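Long-range contacts in ribonucleoside-diphosphate reductase subunit beta (Bacillus halodurans C-125, PDB 2RCC), which probably serves as the small, diiron-binding subunit of a class I ribonucleotide reductase, which makes deoxyribonucleotides for DNA synthesis from ribonucleotides: residues Gly193-Tyr198 with Asn308-Ile313; Leu260-Phe265 with Tyr284-Ala289; Ala64-Thr69 with Asn203-Ser208. All coordinates share one frame; numbering follows the deposited sequence.

Contact 1: residues Gly193-Tyr198 with Asn308-Ile313; sequences GFAFFY and NPMKWI
No hydrogen bond joins helical residues 193-198 to the last modelled residues, 308-313, and the closest approach is that of an aromatic carbon to a backbone carbonyl: CH2 of Trp312 lies 3.3 Å from O of Ala195. The indole meets the helix with its rim rather than a face, for the carbonyl oxygen and CB of Tyr198 both sit at the ring edge, the latter 3.7 Å from CZ3 of Trp312. The C-H edge of the indole, probably slightly positive, suits a carbonyl oxygen. The ring reaches the helix because CG of Trp312 takes the crowded position between backbone N and carbonyl carbon (chi1 62°); over one of its faces lie CB of Met310 and CG1 of Ile313, both offset toward the rim.

Ala195 directs its CB into this group, where a small residue lets the tips of two side chains come close: CD1 of Ile313 at 3.9 Å and CE of Met310 at 4.0 Å. The unbranched methionine chain (here selenomethionine) bends at chi3 (45°) to bring its methyl there. Tyr198 offers CB to the indole and, at its ring edge, CD2 to CD1 of Ile313, while its OH is hydrogen-bonded to Asn217 and Asn214 of helix 207-237.

Segment 308-313 is shaped by an Asx turn, in which N of Met310 donates to OD1 of Asn308 at 3.1 Å from above the carbonyl plane, followed by a type I beta turn from Met310 to Ile313. Arg202 adds a cation-pi contact to Trp312. The result is apolar packing of this segment on helix 191-202 of the ferritin-like fold.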
loop_
_atom_site.group_PDB
_atom_site.type_symbol
_atom_site.label_atom_id
_atom_site.label_comp_id
_atom_site.label_asym_id
_atom_site.label_seq_id
_atom_site.Cartn_x
_atom_site.Cartn_y
_atom_site.Cartn_z
ATOM N N GLY A 193 -6.169 -25.563 -3.417
ATOM C CA GLY A 193 -7.352 -24.911 -3.913
ATOM C C GLY A 193 -7.094 -24.204 -5.214
ATOM O O GLY A 193 -7.893 -24.297 -6.109
ATOM N N PHE A 194 -5.954 -23.519 -5.334
ATOM C CA PHE A 194 -5.602 -22.911 -6.624
ATOM C C PHE A 194 -5.469 -23.968 -7.702
ATOM O O PHE A 194 -5.972 -23.793 -8.803
ATOM C CB PHE A 194 -4.334 -22.083 -6.546
ATOM C CG PHE A 194 -4.380 -20.947 -5.509
ATOM C CD1 PHE A 194 -5.558 -20.223 -5.247
ATOM C CD2 PHE A 194 -3.234 -20.598 -4.826
ATOM C CE1 PHE A 194 -5.588 -19.194 -4.323
ATOM C CE2 PHE A 194 -3.258 -19.546 -3.870
ATOM C CZ PHE A 194 -4.432 -18.850 -3.627
ATOM N N ALA A 195 -4.837 -25.085 -7.372
ATOM C CA ALA A 195 -4.729 -26.218 -8.305
ATOM C C ALA A 195 -6.084 -26.706 -8.804
ATOM O O ALA A 195 -6.197 -27.108 -9.972
ATOM C CB ALA A 195 -3.939 -27.377 -7.661
ATOM N N PHE A 196 -7.094 -26.701 -7.927
ATOM C CA PHE A 196 -8.478 -27.062 -8.294
ATOM C C PHE A 196 -8.957 -26.181 -9.467
ATOM O O PHE A 196 -9.506 -26.674 -10.436
ATOM C CB PHE A 196 -9.429 -27.000 -7.079
ATOM C CG PHE A 196 -10.896 -27.058 -7.447
ATOM C CD1 PHE A 196 -11.546 -28.268 -7.554
ATOM C CD2 PHE A 196 -11.625 -25.908 -7.672
ATOM C CE1 PHE A 196 -12.884 -28.321 -7.881
ATOM C CE2 PHE A 196 -12.966 -25.961 -8.050
ATOM C CZ PHE A 196 -13.586 -27.156 -8.140
ATOM N N PHE A 197 -8.729 -24.873 -9.366
ATOM C CA PHE A 197 -9.125 -23.963 -10.402
ATOM C C PHE A 197 -8.352 -24.227 -11.699
ATOM O O PHE A 197 -8.948 -24.244 -12.786
ATOM C CB PHE A 197 -9.007 -22.509 -9.931
ATOM C CG PHE A 197 -9.919 -22.189 -8.788
ATOM C CD1 PHE A 197 -11.286 -22.237 -8.951
ATOM C CD2 PHE A 197 -9.420 -21.881 -7.550
ATOM C CE1 PHE A 197 -12.130 -21.958 -7.900
ATOM C CE2 PHE A 197 -10.269 -21.599 -6.501
ATOM C CZ PHE A 197 -11.614 -21.647 -6.687
ATOM N N TYR A 198 -7.042 -24.466 -11.584
ATOM C CA TYR A 198 -6.234 -24.752 -12.780
ATOM C C TYR A 198 -6.622 -26.082 -13.416
ATOM O O TYR A 198 -6.541 -26.214 -14.645
ATOM C CB TYR A 198 -4.729 -24.755 -12.464
ATOM C CG TYR A 198 -4.177 -23.470 -11.873
ATOM C CD1 TYR A 198 -4.594 -22.214 -12.317
ATOM C CD2 TYR A 198 -3.178 -23.516 -10.900
ATOM C CE1 TYR A 198 -4.057 -21.045 -11.768
ATOM C CE2 TYR A 198 -2.647 -22.377 -10.361
ATOM C CZ TYR A 198 -3.085 -21.153 -10.803
ATOM O OH TYR A 198 -2.531 -20.046 -10.252
ATOM N N ASN A 308 7.833 -32.989 -9.079
ATOM C CA ASN A 308 6.422 -32.625 -8.930
ATOM C C ASN A 308 5.624 -33.602 -9.784
ATOM O O ASN A 308 5.735 -33.547 -11.014
ATOM C CB ASN A 308 6.173 -31.188 -9.399
ATOM C CG ASN A 308 4.693 -30.803 -9.387
ATOM O OD1 ASN A 308 3.832 -31.490 -8.819
ATOM N ND2 ASN A 308 4.399 -29.690 -10.013
ATOM N N PRO A 309 4.782 -34.459 -9.150
ATOM C CA PRO A 309 4.041 -35.440 -9.937
ATOM C C PRO A 309 2.859 -34.896 -10.735
ATOM O O PRO A 309 2.435 -35.567 -11.664
ATOM C CB PRO A 309 3.568 -36.451 -8.895
ATOM C CG PRO A 309 3.523 -35.749 -7.659
ATOM C CD PRO A 309 4.438 -34.561 -7.720
HETATM N N MSE A 310 2.319 -33.731 -10.387
HETATM C CA MSE A 310 1.245 -33.119 -11.193
HETATM C C MSE A 310 1.864 -32.322 -12.314
HETATM O O MSE A 310 1.889 -31.083 -12.283
HETATM C CB MSE A 310 0.292 -32.274 -10.352
HETATM C CG MSE A 310 -0.875 -33.096 -9.876
HETATM SE SE MSE A 310 -1.680 -32.237 -8.424
HETATM C CE MSE A 310 -1.766 -30.404 -9.026
ATOM N N LYS A 311 2.325 -33.062 -13.324
ATOM C CA LYS A 311 3.031 -32.491 -14.475
ATOM C C LYS A 311 2.274 -31.312 -15.112
ATOM O O LYS A 311 2.888 -30.315 -15.472
ATOM C CB LYS A 311 3.389 -33.590 -15.505
ATOM N N TRP A 312 0.945 -31.411 -15.188
ATOM C CA TRP A 312 0.089 -30.346 -15.770
ATOM C C TRP A 312 0.133 -28.979 -15.086
ATOM O O TRP A 312 -0.286 -28.018 -15.704
ATOM C CB TRP A 312 -1.386 -30.806 -15.922
ATOM C CG TRP A 312 -2.086 -31.149 -14.649
ATOM C CD1 TRP A 312 -2.241 -32.379 -14.128
ATOM C CD2 TRP A 312 -2.716 -30.243 -13.729
ATOM N NE1 TRP A 312 -2.920 -32.321 -12.945
ATOM C CE2 TRP A 312 -3.227 -31.015 -12.675
ATOM C CE3 TRP A 312 -2.907 -28.861 -13.702
ATOM C CZ2 TRP A 312 -3.905 -30.452 -11.603
ATOM C CZ3 TRP A 312 -3.585 -28.314 -12.646
ATOM C CH2 TRP A 312 -4.074 -29.105 -11.611
ATOM N N ILE A 313 0.589 -28.895 -13.827
ATOM C CA ILE A 313 0.739 -27.627 -13.075
ATOM C C ILE A 313 1.878 -26.816 -13.673
ATOM O O ILE A 313 1.911 -25.580 -13.579
ATOM C CB ILE A 313 1.071 -27.872 -11.559
ATOM C CG1 ILE A 313 -0.159 -28.269 -10.761
ATOM C CG2 ILE A 313 1.624 -26.618 -10.864
ATOM C CD1 ILE A 313 -1.008 -27.086 -10.252
#

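Contact 2: residues Leu260-Phe265 with Tyr284-Ala289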
loop_
_atom_site.group_PDB
_atom_site.type_symbol
_atom_site.label_atom_id
_atom_site.label_comp_id
_atom_site.label_asym_id
_atom_site.label_seq_id
_atom_site.Cartn_x
_atom_site.Cartn_y
_atom_site.Cartn_z
ATOM N N LEU A 260 -1.420 -29.480 7.405
ATOM C CA LEU A 260 -2.688 -28.746 7.478
ATOM C C LEU A 260 -3.280 -28.541 6.096
ATOM O O LEU A 260 -4.477 -28.670 5.929
ATOM C CB LEU A 260 -2.539 -27.387 8.189
ATOM C CG LEU A 260 -2.420 -27.467 9.718
ATOM C CD1 LEU A 260 -1.919 -26.148 10.322
ATOM C CD2 LEU A 260 -3.749 -27.873 10.334
ATOM N N GLU A 261 -2.442 -28.234 5.114
ATOM C CA GLU A 261 -2.919 -28.074 3.726
ATOM C C GLU A 261 -3.509 -29.381 3.213
ATOM O O GLU A 261 -4.588 -29.372 2.646
ATOM C CB GLU A 261 -1.784 -27.562 2.831
ATOM C CG GLU A 261 -2.162 -27.293 1.368
ATOM C CD GLU A 261 -3.213 -26.220 1.161
ATOM O OE1 GLU A 261 -3.503 -25.413 2.056
ATOM O OE2 GLU A 261 -3.769 -26.170 0.060
ATOM N N LYS A 262 -2.819 -30.497 3.453
ATOM C CA LYS A 262 -3.287 -31.825 3.050
ATOM C C LYS A 262 -4.615 -32.129 3.709
ATOM O O LYS A 262 -5.487 -32.670 3.070
ATOM C CB LYS A 262 -2.266 -32.912 3.417
ATOM C CG LYS A 262 -0.987 -32.800 2.624
ATOM C CD LYS A 262 0.119 -33.670 3.146
ATOM C CE LYS A 262 1.435 -33.272 2.434
ATOM N NZ LYS A 262 2.567 -34.155 2.687
ATOM N N ASP A 263 -4.780 -31.756 4.978
ATOM C CA ASP A 263 -6.056 -31.974 5.694
ATOM C C ASP A 263 -7.183 -31.185 5.027
ATOM O O ASP A 263 -8.267 -31.706 4.790
ATOM C CB ASP A 263 -5.951 -31.562 7.163
ATOM C CG ASP A 263 -5.010 -32.458 7.988
ATOM O OD1 ASP A 263 -4.772 -33.636 7.627
ATOM O OD2 ASP A 263 -4.494 -31.955 9.017
ATOM N N TRP A 264 -6.923 -29.920 4.762
ATOM C CA TRP A 264 -7.885 -29.068 4.091
ATOM C C TRP A 264 -8.243 -29.623 2.723
ATOM O O TRP A 264 -9.420 -29.698 2.361
ATOM C CB TRP A 264 -7.351 -27.649 4.001
ATOM C CG TRP A 264 -7.603 -26.887 5.258
ATOM C CD1 TRP A 264 -6.844 -26.846 6.400
ATOM C CD2 TRP A 264 -8.725 -26.071 5.504
ATOM N NE1 TRP A 264 -7.420 -26.039 7.326
ATOM C CE2 TRP A 264 -8.579 -25.540 6.802
ATOM C CE3 TRP A 264 -9.843 -25.720 4.745
ATOM C CZ2 TRP A 264 -9.490 -24.665 7.348
ATOM C CZ3 TRP A 264 -10.758 -24.867 5.290
ATOM C CH2 TRP A 264 -10.589 -24.352 6.584
ATOM N N PHE A 265 -7.221 -29.981 1.966
ATOM C CA PHE A 265 -7.417 -30.624 0.675
ATOM C C PHE A 265 -8.304 -31.887 0.840
ATOM O O PHE A 265 -9.245 -32.104 0.085
ATOM C CB PHE A 265 -6.076 -31.057 0.091
ATOM C CG PHE A 265 -6.235 -32.019 -1.028
ATOM C CD1 PHE A 265 -6.822 -31.592 -2.194
ATOM C CD2 PHE A 265 -5.913 -33.367 -0.869
ATOM C CE1 PHE A 265 -7.050 -32.483 -3.252
ATOM C CE2 PHE A 265 -6.142 -34.269 -1.911
ATOM C CZ PHE A 265 -6.691 -33.801 -3.118
ATOM N N TYR A 284 2.521 -33.056 -4.311
ATOM C CA TYR A 284 2.671 -31.670 -4.780
ATOM C C TYR A 284 2.766 -30.680 -3.608
ATOM O O TYR A 284 3.609 -29.782 -3.622
ATOM C CB TYR A 284 1.541 -31.303 -5.774
ATOM C CG TYR A 284 1.464 -29.839 -6.143
ATOM C CD1 TYR A 284 2.481 -29.226 -6.874
ATOM C CD2 TYR A 284 0.362 -29.062 -5.773
ATOM C CE1 TYR A 284 2.406 -27.857 -7.202
ATOM C CE2 TYR A 284 0.279 -27.733 -6.102
ATOM C CZ TYR A 284 1.290 -27.136 -6.823
ATOM O OH TYR A 284 1.166 -25.801 -7.122
ATOM N N ILE A 285 1.936 -30.859 -2.583
ATOM C CA ILE A 285 2.030 -30.013 -1.369
ATOM C C ILE A 285 3.417 -30.194 -0.679
ATOM O O ILE A 285 4.015 -29.210 -0.244
ATOM C CB ILE A 285 0.885 -30.314 -0.374
ATOM C CG1 ILE A 285 -0.467 -29.933 -0.998
ATOM C CG2 ILE A 285 1.089 -29.572 0.999
ATOM C CD1 ILE A 285 -1.666 -30.615 -0.325
ATOM N N SER A 286 3.931 -31.417 -0.610
ATOM C CA SER A 286 5.284 -31.675 -0.040
ATOM C C SER A 286 6.379 -30.985 -0.846
ATOM O O SER A 286 7.319 -30.381 -0.284
ATOM C CB SER A 286 5.608 -33.169 0.039
ATOM O OG SER A 286 4.747 -33.818 0.950
ATOM N N PHE A 287 6.259 -31.110 -2.162
ATOM C CA PHE A 287 7.146 -30.441 -3.117
ATOM C C PHE A 287 7.161 -28.908 -2.899
ATOM O O PHE A 287 8.231 -28.280 -2.930
ATOM C CB PHE A 287 6.674 -30.788 -4.535
ATOM C CG PHE A 287 7.471 -30.154 -5.626
ATOM C CD1 PHE A 287 8.660 -30.731 -6.047
ATOM C CD2 PHE A 287 7.021 -29.003 -6.263
ATOM C CE1 PHE A 287 9.392 -30.171 -7.074
ATOM C CE2 PHE A 287 7.763 -28.435 -7.296
ATOM C CZ PHE A 287 8.947 -29.034 -7.699
ATOM N N ILE A 288 5.994 -28.297 -2.687
ATOM C CA ILE A 288 5.925 -26.845 -2.406
ATOM C C ILE A 288 6.611 -26.529 -1.088
ATOM O O ILE A 288 7.363 -25.550 -1.024
ATOM C CB ILE A 288 4.477 -26.268 -2.368
ATOM C CG1 ILE A 288 3.745 -26.472 -3.707
ATOM C CG2 ILE A 288 4.492 -24.779 -2.051
ATOM C CD1 ILE A 288 4.542 -26.055 -4.906
ATOM N N ALA A 289 6.383 -27.349 -0.058
ATOM C CA ALA A 289 7.055 -27.155 1.232
ATOM C C ALA A 289 8.594 -27.166 1.024
ATOM O O ALA A 289 9.286 -26.313 1.570
ATOM C CB ALA A 289 6.632 -28.222 2.268
#
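Glu261 is the first residue of 260-265 to meet the other helix, and it does so with its aliphatic part. CG of Glu261 stands anti to the backbone N (chi1 -178°) and lies 3.8 Å from CD1 of Ile285, while CB faces CG2 of the same residue; the two side chains cross at about a right angle. A bend at chi2 (62°) then turns the buried carboxylate to other partners: OE1 forms a salt bridge with Arg155 and accepts from N of Phe190, and OE2 is hydrogen-bonded to Ser192. Three partners for a buried acid would probably favour its charged form. Glutamate fits because its methylenes can pack while its head group is satisfied elsewhere.

Lys262, next along, runs past Ile285 in the opposite direction. Its CG is 3.7 Å from CD1 of Ile285, and CE comes near CG2. These contacts belong to an antiparallel pair of neighbouring helices, 244-268 and 278-295, within the all-helical, ferritin-like small subunit; the axes of the two short segments make an angle of 153° and approach to 10.4 Å. Beta-branched Ile285 suits such a spacing, as CD1 reaches forward between Glu261 and Lys262 while CG2 lies against CB of Glu261 and CE of Lys262.

Extended beyond CG, Lys262 carries its NZ past Ile285 to the adjoining residue, where it donates to OG of Ser286 at 2.8 Å. A short side chain with its hydroxyl beside the backbone N suits the end of a long lysine, and OG also makes a weak bond to O of Glu282, one turn back.

Phe265, one turn beyond Glu261, touches lightly through CB, 4.5 Å from CD1 of Ile285; Met281 and Pro278 are further neighbours of its side chain.

Contact 3: residues Ala64-Thr69 with Asn203-Ser208; sequences AKQFPT and NQKMVS
A Schellman motif ends helix 191-202, with Gln204 at positive phi as its C-prime residue, and Met206 then stands at the N-cap position of helix 207-237; segment 64-69 packs against this helix-to-helix link. Gln66 spans the gap with an extended chain and uses both ends of its amide. NE2 of Gln66 donates to O of Gln204 at 2.8 Å, nearly straight (168°), along a carbonyl lone pair and near its own amide plane. OE1 of Gln66 accepts from N of Met206 at 2.9 Å, a donor that sits above the carbonyl plane, and takes a second hydrogen bond from a water that accepts from N of Val207. An alanine here would remove both direct hydrogen bonds and that to the water, and would probably leave the backbone of the link less firmly held.

Lys205 crosses Gln66 obliquely, its CD 3.4 Å from NE2 of Gln66, and stretches on until NZ of Lys205 donates to OG1 of Thr69 at 2.9 Å. OG1 of Thr69 donates in turn to O of Gln66 at 2.5 Å, in the carbonyl plane on a lone pair. The same oxygen also accepts from N of Thr69, so one residue grips it twice.

Beneath the polar layer, Met206 folds its unbranched methionine chain (here selenomethionine) at chi2 and chi3 to set CE 3.7 Å from CD1 of Phe67, whose ring also meets Phe78 edge-to-face.

A primary amide, both donor and acceptor, suits a carbonyl and an N-H on the two sides of Lys205: the paired bonds fix the amide's rotation.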
loop_
_atom_site.group_PDB
_atom_site.type_symbol
_atom_site.label_atom_id
_atom_site.label_comp_id
_atom_site.label_asym_id
_atom_site.label_seq_id
_atom_site.Cartn_x
_atom_site.Cartn_y
_atom_site.Cartn_z
ATOM N N ALA A 64 -19.821 -18.005 -16.276
ATOM C CA ALA A 64 -21.212 -18.028 -15.800
ATOM C C ALA A 64 -22.059 -19.047 -16.557
ATOM O O ALA A 64 -22.805 -19.810 -15.938
ATOM C CB ALA A 64 -21.838 -16.606 -15.887
ATOM N N LYS A 65 -21.908 -19.083 -17.884
ATOM C CA LYS A 65 -22.617 -20.045 -18.715
ATOM C C LYS A 65 -22.088 -21.465 -18.516
ATOM O O LYS A 65 -22.870 -22.406 -18.559
ATOM C CB LYS A 65 -22.524 -19.672 -20.201
ATOM C CG LYS A 65 -23.245 -18.389 -20.576
ATOM N N GLN A 66 -20.770 -21.638 -18.334
ATOM C CA GLN A 66 -20.198 -22.988 -18.121
ATOM C C GLN A 66 -20.474 -23.590 -16.757
ATOM O O GLN A 66 -20.500 -24.819 -16.644
ATOM C CB GLN A 66 -18.673 -23.000 -18.283
ATOM C CG GLN A 66 -18.170 -23.016 -19.707
ATOM C CD GLN A 66 -16.679 -23.112 -19.760
ATOM O OE1 GLN A 66 -15.987 -22.397 -19.035
ATOM N NE2 GLN A 66 -16.155 -24.003 -20.627
ATOM N N PHE A 67 -20.646 -22.741 -15.735
ATOM C CA PHE A 67 -20.739 -23.206 -14.343
ATOM C C PHE A 67 -21.754 -24.328 -14.085
ATOM O O PHE A 67 -21.400 -25.319 -13.441
ATOM C CB PHE A 67 -20.903 -22.029 -13.369
ATOM C CG PHE A 67 -20.747 -22.417 -11.924
ATOM C CD1 PHE A 67 -19.522 -22.886 -11.449
ATOM C CD2 PHE A 67 -21.814 -22.340 -11.042
ATOM C CE1 PHE A 67 -19.366 -23.259 -10.120
ATOM C CE2 PHE A 67 -21.655 -22.712 -9.712
ATOM C CZ PHE A 67 -20.429 -23.156 -9.254
ATOM N N PRO A 68 -23.002 -24.195 -14.596
ATOM C CA PRO A 68 -23.983 -25.292 -14.491
ATOM C C PRO A 68 -23.619 -26.580 -15.204
ATOM O O PRO A 68 -24.208 -27.605 -14.878
ATOM C CB PRO A 68 -25.217 -24.732 -15.204
ATOM C CG PRO A 68 -25.073 -23.323 -15.168
ATOM C CD PRO A 68 -23.617 -23.016 -15.231
ATOM N N THR A 69 -22.712 -26.525 -16.190
ATOM C CA THR A 69 -22.281 -27.709 -16.941
ATOM C C THR A 69 -21.308 -28.591 -16.144
ATOM O O THR A 69 -21.056 -29.702 -16.560
ATOM C CB THR A 69 -21.638 -27.341 -18.317
ATOM O OG1 THR A 69 -20.310 -26.849 -18.125
ATOM C CG2 THR A 69 -22.484 -26.282 -19.065
ATOM N N ASN A 203 -8.732 -28.191 -18.760
ATOM C CA ASN A 203 -9.792 -28.875 -19.510
ATOM C C ASN A 203 -10.855 -27.909 -20.093
ATOM O O ASN A 203 -11.964 -28.317 -20.366
ATOM C CB ASN A 203 -10.402 -29.962 -18.608
ATOM C CG ASN A 203 -9.365 -31.033 -18.233
ATOM O OD1 ASN A 203 -8.522 -31.388 -19.052
ATOM N ND2 ASN A 203 -9.389 -31.499 -17.004
ATOM N N GLN A 204 -10.473 -26.642 -20.289
ATOM C CA GLN A 204 -11.295 -25.589 -20.881
ATOM C C GLN A 204 -12.561 -25.166 -20.112
ATOM O O GLN A 204 -13.474 -24.632 -20.712
ATOM C CB GLN A 204 -11.656 -25.985 -22.316
ATOM C CG GLN A 204 -10.475 -26.457 -23.183
ATOM C CD GLN A 204 -9.771 -25.323 -23.882
ATOM O OE1 GLN A 204 -10.262 -24.826 -24.898
ATOM N NE2 GLN A 204 -8.596 -24.934 -23.378
ATOM N N LYS A 205 -12.607 -25.386 -18.799
ATOM C CA LYS A 205 -13.741 -24.977 -17.973
ATOM C C LYS A 205 -13.312 -23.878 -16.986
ATOM O O LYS A 205 -12.235 -23.946 -16.418
ATOM C CB LYS A 205 -14.303 -26.174 -17.196
ATOM C CG LYS A 205 -14.972 -27.300 -18.059
ATOM C CD LYS A 205 -16.313 -26.841 -18.703
ATOM C CE LYS A 205 -17.235 -28.000 -19.219
ATOM N NZ LYS A 205 -18.348 -27.533 -20.171
HETATM N N MSE A 206 -14.131 -22.848 -16.815
HETATM C CA MSE A 206 -13.874 -21.813 -15.808
HETATM C C MSE A 206 -12.502 -21.157 -15.963
HETATM O O MSE A 206 -11.767 -20.944 -14.993
HETATM C CB MSE A 206 -14.063 -22.373 -14.380
HETATM C CG MSE A 206 -15.396 -23.138 -14.164
HETATM SE SE MSE A 206 -16.980 -22.167 -14.793
HETATM C CE MSE A 206 -16.995 -20.920 -13.308
ATOM N N VAL A 207 -12.204 -20.805 -17.205
ATOM C CA VAL A 207 -10.904 -20.277 -17.588
ATOM C C VAL A 207 -10.669 -18.830 -17.097
ATOM O O VAL A 207 -9.543 -18.479 -16.708
ATOM C CB VAL A 207 -10.719 -20.373 -19.125
ATOM C CG1 VAL A 207 -9.404 -19.709 -19.553
ATOM C CG2 VAL A 207 -10.761 -21.845 -19.586
ATOM N N SER A 208 -11.704 -17.990 -17.125
ATOM C CA SER A 208 -11.580 -16.620 -16.590
ATOM C C SER A 208 -11.278 -16.610 -15.093
ATOM O O SER A 208 -10.453 -15.829 -14.625
ATOM C CB SER A 208 -12.811 -15.797 -16.902
ATOM O OG SER A 208 -12.868 -15.573 -18.285
HETATM O O HOH W 1 -14.445 -20.352 -19.255
#

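Overall arrangement
Contacts 1 and 2 adjoin, their centres 12 Å apart: CD1 of Tyr284 lies 3.3 Å from OD1 of Asn308, so the last modelled residues, packed on helix 191-202, also rest on helix 278-295. Contact 3 lies farther out, its centre about 17 Å from contact 1's and 26 Å from contact 2's, and touches neither. Contact 1 comes nearest the probable diiron site: the side chain of Tyr198 is about 7 Å from that of Glu220, a probable iron ligand, 9 Å from that of Tyr126, the probable active-site tyrosine, and 4 Å from a bound PEG, probably from the crystallisation liquor. Glu261 of contact 2 lies about 10 Å from Glu220, between side chains.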